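PDB 3G8R: probable spore coat polysaccharide biosynthesis protein E from Chromobacterium violaceum ATCC 12472, which probably acts as a zinc-binding N-acylneuraminate-9-phosphate synthase of the NeuB family, with its barrel and SAF domain both in this construct. Local coordinates for residues Q309-A312 against N313-S316; S56-K59 against G60-D63; P287-A290 against G291-L294. All coordinates share one frame; numbering follows the deposited sequence.

Contact 1: residues Q309-A312 against N313-S316; sequences QLTA and NEWS
Thr311 and Glu314 meet across a short 3-10 turn in the SAF domain, with Leu310 and Trp315 packed beside it. The polar part centres on one carboxylate oxygen, Glu314 OE2, which takes two bonds. Thr311 N donates to Glu314 OE2 at 2.9 Å, arriving from above the carboxylate plane (39° out of it) on a fairly straight line. Thr311 OG1 donates at 2.9 Å to Glu314 OE2, on its anti lone pair. The threonine torsion (chi1 80°) sets its hydroxyl between backbone N and carbonyl carbon, which turns it to the glutamate. Two donors on one oxygen should fix the carboxylate and probably favour its charged form.

In the backbone, Trp315 N bonds to Ala312 O at 2.9 Å, the three-residue step of a 3-10 turn. Asn313 ND2 leaves the loop to bond Thr123 OG1 and Cys120 O of the second subunit, so the turn also serves the dimer interface.

The apolar part involves Leu310, Glu314 and Trp315. Leu310 CD1 rests on Glu314 CB at 3.9 Å, while the other methyl goes to the indole, whose ring also meets Phe301 edge-to-face. Leu310 CD2 sits at the indole edge, near its plane, 4.0 Å from Trp315 CE3.

Contact 2: residues S56-K59 against G60-D63; sequences SSFK and GRDD
Phe58 and Arg61 form a local cation-pi stack over a type II beta turn, in the surface loop between helices 50-53 and 67-72 of the NeuB-type TIM barrel. The guanidinium of Arg61 lies flat on the Phe58 ring, the two planes only 11° apart and the centres 4.2 Å from each other. The cation-pi contact is off-centre: NH2 hangs over the middle of the ring, and in turn Phe58 CE1 sits over the middle of the guanidinium, 3.7 Å from Arg61 CZ.

Three hydrogen bonds to two partners fix how the arginine is turned. Its chain bends at chi3 (67°), folding the head back over the ring, where Arg61 NH2 bonds Ser57 O at 3.1 Å with the oxygen close to the guanidinium plane. Asp63 grips the group side-on: Arg61 NE meets Asp63 OD2 at 2.9 Å and Arg61 NH1 meets Asp63 OD1 at 2.8 Å, a bidentate salt bridge on the syn sides of the carboxylate. With its edges used this way, the guanidinium can hardly spin on the ring.

The turn itself is closed by Arg61 N to Phe58 O, 3.2 Å, with Gly60 at positive phi. Phe58 also packs on Pro304 of the second subunit. Within the chain, Lys59 NZ reaches back to Ile54 O just beyond helix 50-53, and Glu71 of helix 67-72 receives the Gly60 N-H.

Contact 3: residues P287-A290 against G291-L294; sequences PVAA and GEAL
Glu292 reaches back along Ala289 and Val288 across a type II beta turn in the SAF domain, and one side of this turn is far better packed than the other. On the tight side, Val288 CG1 is the methyl that does the work. Its torsion (chi1 174°) places CG1 opposite the backbone N, beside the carbonyl carbon, and Val288 CG1 lies 3.6 Å from Glu292 CB. Val288 CG1 also meets Leu294 CD1 at 3.8 Å; the valine and leucine side chains cross at about a right angle, and both residues are buried. The aliphatic part of the glutamate thus serves as an apolar surface before its polar end begins.

That end turns to the main chain. The glutamate runs extended beyond CG, passing alongside Ala289 CB, and Glu292 OE1 accepts the N-H of Ala289 N at 3.1 Å. The bond is almost straight (174°), although the donor stands well above the carboxylate plane. In the reverse direction Glu292 N bonds Ala289 O, also at 3.1 Å, closing the turn, so the two residues are tied together by a main-chain bond and a side-chain bond.

The loose side is the tip. Ala289, Ala290 and Gly291 are exposed, and Ala290 CB points off the bend. Gly291 takes the positive phi (65°) expected at the third position of a type II turn.

Outside the bend, the loop joins strand 281-284 to strand 299-302 and lies beside strand 321-323. Gly291 and Glu292 make backbone hydrogen bonds with Ala323, Leu294 with Tyr321, and Val288 with Ile327, so both the buried residues and the exposed turn are tied by backbone bonds to strand 321-323 and the loop after it.

Overall arrangement
Contacts 1 and 3 share the SAF domain, about 16 Å apart between centres, and they touch where Trp315 CH2 packs on Leu294 O at 3.6 Å. Contact 2 belongs to the barrel, with its centre about 82 Å from that of contact 1 and 98 Å from that of contact 3, on the opposite side of the chain's centre. Contact 1 is largely buried, contact 3 only partly buried, contact 2 a surface contact. In the SAF pair a glutamate folds back to a main-chain N-H beside apolar packing by a leucine or valine; in contact 2 a charged group is stacked on a ring and salt-bridged. Contacts 1 and 2 both reach the second subunit, contact 3 does not.

Contact 1: residues Q309-A312 against N313-S316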
ATOM      1  N   GLN A 309      24.125  10.311 -31.306  1.00 33.08           N
ATOM      2  CA  GLN A 309      24.511  11.669 -31.080  1.00 32.31           C
ATOM      3  C   GLN A 309      24.731  11.777 -29.604  1.00 31.37           C
ATOM      4  O   GLN A 309      24.073  11.087 -28.817  1.00 30.55           O
ATOM      5  CB  GLN A 309      23.366  12.569 -31.469  1.00 32.86           C
ATOM      6  CG  GLN A 309      23.602  14.018 -31.188  1.00 31.10           C
ATOM      7  CD  GLN A 309      22.558  14.863 -31.842  1.00 32.87           C
ATOM      8  OE1 GLN A 309      21.565  14.347 -32.371  1.00 30.38           O
ATOM      9  NE2 GLN A 309      22.766  16.172 -31.815  1.00 30.51           N
ATOM     10  N   LEU A 310      25.685  12.616 -29.229  1.00 31.25           N
ATOM     11  CA  LEU A 310      25.928  12.877 -27.843  1.00 31.36           C
ATOM     12  C   LEU A 310      24.714  13.697 -27.404  1.00 32.54           C
ATOM     13  O   LEU A 310      24.236  14.555 -28.154  1.00 32.84           O
ATOM     14  CB  LEU A 310      27.229  13.661 -27.693  1.00 30.91           C
ATOM     15  CG  LEU A 310      27.536  14.153 -26.277  1.00 44.09           C
ATOM     16  CD1 LEU A 310      28.292  13.101 -25.555  1.00 30.72           C
ATOM     17  CD2 LEU A 310      28.303  15.450 -26.253  1.00 30.49           C
ATOM     18  N   THR A 311      24.195  13.384 -26.219  1.00 32.92           N
ATOM     19  CA  THR A 311      23.039  14.072 -25.635  1.00 32.01           C
ATOM     20  C   THR A 311      23.461  14.922 -24.456  1.00 31.77           C
ATOM     21  O   THR A 311      24.532  14.736 -23.897  1.00 31.43           O
ATOM     22  CB  THR A 311      21.987  13.082 -25.131  1.00 31.44           C
ATOM     23  OG1 THR A 311      22.383  12.578 -23.858  1.00 45.18           O
ATOM     24  CG2 THR A 311      21.865  11.929 -26.070  1.00 45.47           C
ATOM     25  N   ALA A 312      22.581  15.832 -24.064  1.00 32.23           N
ATOM     26  CA  ALA A 312      22.836  16.803 -23.020  1.00 32.96           C
ATOM     27  C   ALA A 312      22.997  16.087 -21.708  1.00 35.37           C
ATOM     28  O   ALA A 312      23.768  16.515 -20.837  1.00 36.57           O
ATOM     29  CB  ALA A 312      21.692  17.775 -22.943  1.00 32.36           C
ATOM     30  N   ASN A 313      22.282  14.977 -21.580  1.00 36.22           N
ATOM     31  CA  ASN A 313      22.441  14.096 -20.441  1.00 37.56           C
ATOM     32  C   ASN A 313      23.860  13.583 -20.207  1.00 37.82           C
ATOM     33  O   ASN A 313      24.103  12.850 -19.257  1.00 37.79           O
ATOM     34  CB  ASN A 313      21.460  12.950 -20.560  1.00 38.95           C
ATOM     35  CG  ASN A 313      20.035  13.434 -20.571  1.00 56.20           C
ATOM     36  OD1 ASN A 313      19.634  14.218 -21.451  1.00 41.17           O
ATOM     37  ND2 ASN A 313      19.256  12.997 -19.582  1.00 40.32           N
ATOM     38  N   GLU A 314      24.787  13.970 -21.083  1.00 38.55           N
ATOM     39  CA  GLU A 314      26.170  13.511 -21.012  1.00 38.98           C
ATOM     40  C   GLU A 314      27.142  14.691 -21.014  1.00 38.33           C
ATOM     41  O   GLU A 314      28.360  14.496 -20.983  1.00 37.62           O
ATOM     42  CB  GLU A 314      26.484  12.555 -22.159  1.00 39.42           C
ATOM     43  CG  GLU A 314      25.490  11.418 -22.306  1.00 54.70           C
ATOM     44  CD  GLU A 314      25.571  10.736 -23.677  1.00 41.57           C
ATOM     45  OE1 GLU A 314      26.467   9.871 -23.829  1.00 55.43           O
ATOM     46  OE2 GLU A 314      24.760  11.053 -24.599  1.00 54.67           O
ATOM     47  N   TRP A 315      26.592  15.905 -21.043  1.00 38.40           N
ATOM     48  CA  TRP A 315      27.391  17.124 -21.111  1.00 38.63           C
ATOM     49  C   TRP A 315      27.828  17.472 -19.726  1.00 39.28           C
ATOM     50  O   TRP A 315      27.278  16.923 -18.794  1.00 39.58           O
ATOM     51  CB  TRP A 315      26.597  18.273 -21.709  1.00 38.48           C
ATOM     52  CG  TRP A 315      27.454  19.446 -22.021  1.00 38.66           C
ATOM     53  CD1 TRP A 315      27.425  20.669 -21.408  1.00 39.17           C
ATOM     54  CD2 TRP A 315      28.489  19.515 -22.997  1.00 38.30           C
ATOM     55  NE1 TRP A 315      28.370  21.503 -21.946  1.00 38.60           N
ATOM     56  CE2 TRP A 315      29.037  20.821 -22.932  1.00 39.38           C
ATOM     57  CE3 TRP A 315      29.016  18.597 -23.931  1.00 39.59           C
ATOM     58  CZ2 TRP A 315      30.078  21.236 -23.758  1.00 37.72           C
ATOM     59  CZ3 TRP A 315      30.056  19.001 -24.744  1.00 37.30           C
ATOM     60  CH2 TRP A 315      30.570  20.316 -24.661  1.00 39.87           C
ATOM     61  N   SER A 316      28.813  18.358 -19.575  1.00 40.32           N
ATOM     62  CA  SER A 316      29.390  18.583 -18.267  1.00 42.01           C
ATOM     63  C   SER A 316      29.780  20.000 -17.843  1.00 44.66           C
ATOM     64  O   SER A 316      29.946  20.239 -16.650  1.00 46.96           O
ATOM     65  CB  SER A 316      30.558  17.628 -18.037  1.00 42.31           C
ATOM     66  OG  SER A 316      31.610  18.236 -17.291  1.00 28.54           O
TER

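Contact 2: residues S56-K59 against G60-D63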
ATOM      1  N   SER A  56     -20.336 -23.295  34.474  1.00 45.31           N
ATOM      2  CA  SER A  56     -21.602 -23.745  35.035  1.00 45.12           C
ATOM      3  C   SER A  56     -22.626 -22.601  35.094  1.00 45.08           C
ATOM      4  O   SER A  56     -23.761 -22.765  34.625  1.00 44.77           O
ATOM      5  CB  SER A  56     -21.400 -24.322  36.425  1.00 44.63           C
ATOM      6  OG  SER A  56     -20.243 -25.142  36.465  1.00 84.84           O
ATOM      7  N   SER A  57     -22.197 -21.459  35.644  1.00 44.54           N
ATOM      8  CA  SER A  57     -23.073 -20.331  35.936  1.00 44.94           C
ATOM      9  C   SER A  57     -23.717 -19.758  34.677  1.00 46.48           C
ATOM     10  O   SER A  57     -24.793 -19.158  34.722  1.00 46.00           O
ATOM     11  CB  SER A  57     -22.312 -19.237  36.704  1.00 44.77           C
ATOM     12  OG  SER A  57     -21.389 -18.536  35.873  1.00 43.15           O
ATOM     13  N   PHE A  58     -23.058 -19.949  33.541  1.00 48.30           N
ATOM     14  CA  PHE A  58     -23.603 -19.436  32.302  1.00 49.11           C
ATOM     15  C   PHE A  58     -24.214 -20.463  31.342  1.00 49.90           C
ATOM     16  O   PHE A  58     -24.793 -20.090  30.335  1.00 50.41           O
ATOM     17  CB  PHE A  58     -22.596 -18.540  31.641  1.00 49.36           C
ATOM     18  CG  PHE A  58     -22.595 -17.162  32.207  1.00 57.52           C
ATOM     19  CD1 PHE A  58     -23.407 -16.161  31.651  1.00 50.52           C
ATOM     20  CD2 PHE A  58     -21.809 -16.853  33.308  1.00 50.40           C
ATOM     21  CE1 PHE A  58     -23.418 -14.869  32.175  1.00 57.39           C
ATOM     22  CE2 PHE A  58     -21.807 -15.565  33.845  1.00 57.65           C
ATOM     23  CZ  PHE A  58     -22.618 -14.571  33.277  1.00 50.71           C
ATOM     24  N   LYS A  59     -24.133 -21.747  31.670  1.00 50.06           N
ATOM     25  CA  LYS A  59     -24.781 -22.768  30.879  1.00 50.82           C
ATOM     26  C   LYS A  59     -26.255 -22.431  30.597  1.00 51.19           C
ATOM     27  O   LYS A  59     -26.984 -21.952  31.485  1.00 51.37           O
ATOM     28  CB  LYS A  59     -24.685 -24.111  31.605  1.00 51.60           C
ATOM     29  CG  LYS A  59     -23.765 -25.133  30.962  1.00 60.47           C
ATOM     30  CD  LYS A  59     -22.356 -25.021  31.475  1.00 52.23           C
ATOM     31  CE  LYS A  59     -21.685 -26.374  31.428  1.00 60.29           C
ATOM     32  NZ  LYS A  59     -20.282 -26.227  30.989  1.00 52.28           N
ATOM     33  N   GLY A  60     -26.689 -22.680  29.363  1.00 50.87           N
ATOM     34  CA  GLY A  60     -28.088 -22.527  28.992  1.00 50.56           C
ATOM     35  C   GLY A  60     -28.613 -21.107  28.971  1.00 51.24           C
ATOM     36  O   GLY A  60     -29.807 -20.888  28.800  1.00 51.79           O
ATOM     37  N   ARG A  61     -27.737 -20.127  29.108  1.00 51.37           N
ATOM     38  CA  ARG A  61     -28.194 -18.751  29.180  1.00 51.78           C
ATOM     39  C   ARG A  61     -28.022 -17.982  27.883  1.00 52.18           C
ATOM     40  O   ARG A  61     -27.185 -18.333  27.047  1.00 52.34           O
ATOM     41  CB  ARG A  61     -27.495 -18.024  30.318  1.00 51.56           C
ATOM     42  CG  ARG A  61     -28.030 -18.428  31.656  1.00 46.40           C
ATOM     43  CD  ARG A  61     -27.180 -17.859  32.740  1.00 51.37           C
ATOM     44  NE  ARG A  61     -27.274 -16.404  32.788  1.00 46.45           N
ATOM     45  CZ  ARG A  61     -26.675 -15.661  33.709  1.00 50.94           C
ATOM     46  NH1 ARG A  61     -26.815 -14.344  33.698  1.00 46.55           N
ATOM     47  NH2 ARG A  61     -25.935 -16.241  34.643  1.00 46.69           N
ATOM     48  N   ASP A  62     -28.823 -16.937  27.719  1.00 51.92           N
ATOM     49  CA  ASP A  62     -28.740 -16.144  26.508  1.00 52.28           C
ATOM     50  C   ASP A  62     -28.819 -14.633  26.773  1.00 51.33           C
ATOM     51  O   ASP A  62     -29.013 -13.859  25.855  1.00 50.33           O
ATOM     52  CB  ASP A  62     -29.808 -16.605  25.506  1.00 53.52           C
ATOM     53  CG  ASP A  62     -29.654 -15.957  24.119  1.00 77.42           C
ATOM     54  OD1 ASP A  62     -30.709 -15.644  23.505  1.00 54.61           O
ATOM     55  OD2 ASP A  62     -28.497 -15.761  23.636  1.00 54.58           O
ATOM     56  N   ASP A  63     -28.665 -14.214  28.029  1.00 51.30           N
ATOM     57  CA  ASP A  63     -28.756 -12.794  28.371  1.00 50.78           C
ATOM     58  C   ASP A  63     -27.443 -12.098  28.078  1.00 50.07           C
ATOM     59  O   ASP A  63     -27.300 -10.903  28.290  1.00 49.72           O
ATOM     60  CB  ASP A  63     -29.117 -12.612  29.840  1.00 51.28           C
ATOM     61  CG  ASP A  63     -28.142 -13.301  30.766  1.00 54.55           C
ATOM     62  OD1 ASP A  63     -27.497 -12.603  31.573  1.00 51.61           O
ATOM     63  OD2 ASP A  63     -28.023 -14.541  30.678  1.00 51.90           O
TER

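Contact 3: residues P287-A290 against G291-L294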
ATOM      1  N   PRO A 287      32.093  25.485 -36.817  1.00 39.36           N
ATOM      2  CA  PRO A 287      32.901  24.320 -37.163  1.00 39.16           C
ATOM      3  C   PRO A 287      33.893  24.022 -36.043  1.00 38.67           C
ATOM      4  O   PRO A 287      34.452  24.935 -35.456  1.00 38.79           O
ATOM      5  CB  PRO A 287      33.650  24.749 -38.438  1.00 39.14           C
ATOM      6  CG  PRO A 287      33.076  26.055 -38.832  1.00 49.97           C
ATOM      7  CD  PRO A 287      32.449  26.664 -37.626  1.00 39.53           C
ATOM      8  N   VAL A 288      34.083  22.748 -35.752  1.00 38.28           N
ATOM      9  CA  VAL A 288      34.992  22.319 -34.712  1.00 38.93           C
ATOM     10  C   VAL A 288      36.046  21.440 -35.372  1.00 39.15           C
ATOM     11  O   VAL A 288      35.721  20.392 -35.940  1.00 38.23           O
ATOM     12  CB  VAL A 288      34.243  21.501 -33.597  1.00 39.18           C
ATOM     13  CG1 VAL A 288      35.239  20.906 -32.564  1.00 33.62           C
ATOM     14  CG2 VAL A 288      33.195  22.343 -32.919  1.00 33.13           C
ATOM     15  N   ALA A 289      37.301  21.877 -35.279  1.00 40.50           N
ATOM     16  CA  ALA A 289      38.440  21.177 -35.882  1.00 41.50           C
ATOM     17  C   ALA A 289      38.818  19.926 -35.113  1.00 42.95           C
ATOM     18  O   ALA A 289      38.394  19.726 -33.973  1.00 43.87           O
ATOM     19  CB  ALA A 289      39.635  22.103 -35.989  1.00 41.32           C
ATOM     20  N   ALA A 290      39.615  19.075 -35.743  1.00 43.68           N
ATOM     21  CA  ALA A 290      40.171  17.926 -35.057  1.00 44.66           C
ATOM     22  C   ALA A 290      40.982  18.421 -33.863  1.00 45.26           C
ATOM     23  O   ALA A 290      41.652  19.448 -33.934  1.00 44.76           O
ATOM     24  CB  ALA A 290      41.034  17.110 -36.002  1.00 44.99           C
ATOM     25  N   GLY A 291      40.886  17.715 -32.746  1.00 46.35           N
ATOM     26  CA  GLY A 291      41.614  18.124 -31.558  1.00 46.92           C
ATOM     27  C   GLY A 291      41.187  19.456 -30.947  1.00 46.72           C
ATOM     28  O   GLY A 291      41.832  19.910 -30.006  1.00 46.92           O
ATOM     29  N   GLU A 292      40.135  20.089 -31.480  1.00 46.01           N
ATOM     30  CA  GLU A 292      39.470  21.189 -30.778  1.00 46.12           C
ATOM     31  C   GLU A 292      38.671  20.629 -29.623  1.00 45.67           C
ATOM     32  O   GLU A 292      38.010  19.591 -29.755  1.00 45.28           O
ATOM     33  CB  GLU A 292      38.513  21.969 -31.676  1.00 46.89           C
ATOM     34  CG  GLU A 292      39.138  23.128 -32.444  1.00 57.16           C
ATOM     35  CD  GLU A 292      38.147  24.275 -32.711  1.00 48.50           C
ATOM     36  OE1 GLU A 292      37.916  24.582 -33.912  1.00 57.41           O
ATOM     37  OE2 GLU A 292      37.607  24.869 -31.735  1.00 56.73           O
ATOM     38  N   ALA A 293      38.734  21.311 -28.486  1.00 45.43           N
ATOM     39  CA  ALA A 293      37.888  20.941 -27.355  1.00 44.99           C
ATOM     40  C   ALA A 293      36.487  21.515 -27.538  1.00 43.50           C
ATOM     41  O   ALA A 293      36.306  22.595 -28.103  1.00 43.40           O
ATOM     42  CB  ALA A 293      38.492  21.407 -26.020  1.00 45.40           C
ATOM     43  N   LEU A 294      35.507  20.774 -27.046  1.00 42.00           N
ATOM     44  CA  LEU A 294      34.126  21.147 -27.159  1.00 40.65           C
ATOM     45  C   LEU A 294      33.742  22.053 -26.017  1.00 40.98           C
ATOM     46  O   LEU A 294      33.907  21.672 -24.875  1.00 41.78           O
ATOM     47  CB  LEU A 294      33.303  19.881 -27.087  1.00 39.60           C
ATOM     48  CG  LEU A 294      32.553  19.424 -28.337  1.00 48.68           C
ATOM     49  CD1 LEU A 294      33.302  19.581 -29.636  1.00 39.00           C
ATOM     50  CD2 LEU A 294      32.143  17.992 -28.126  1.00 39.60           C
TER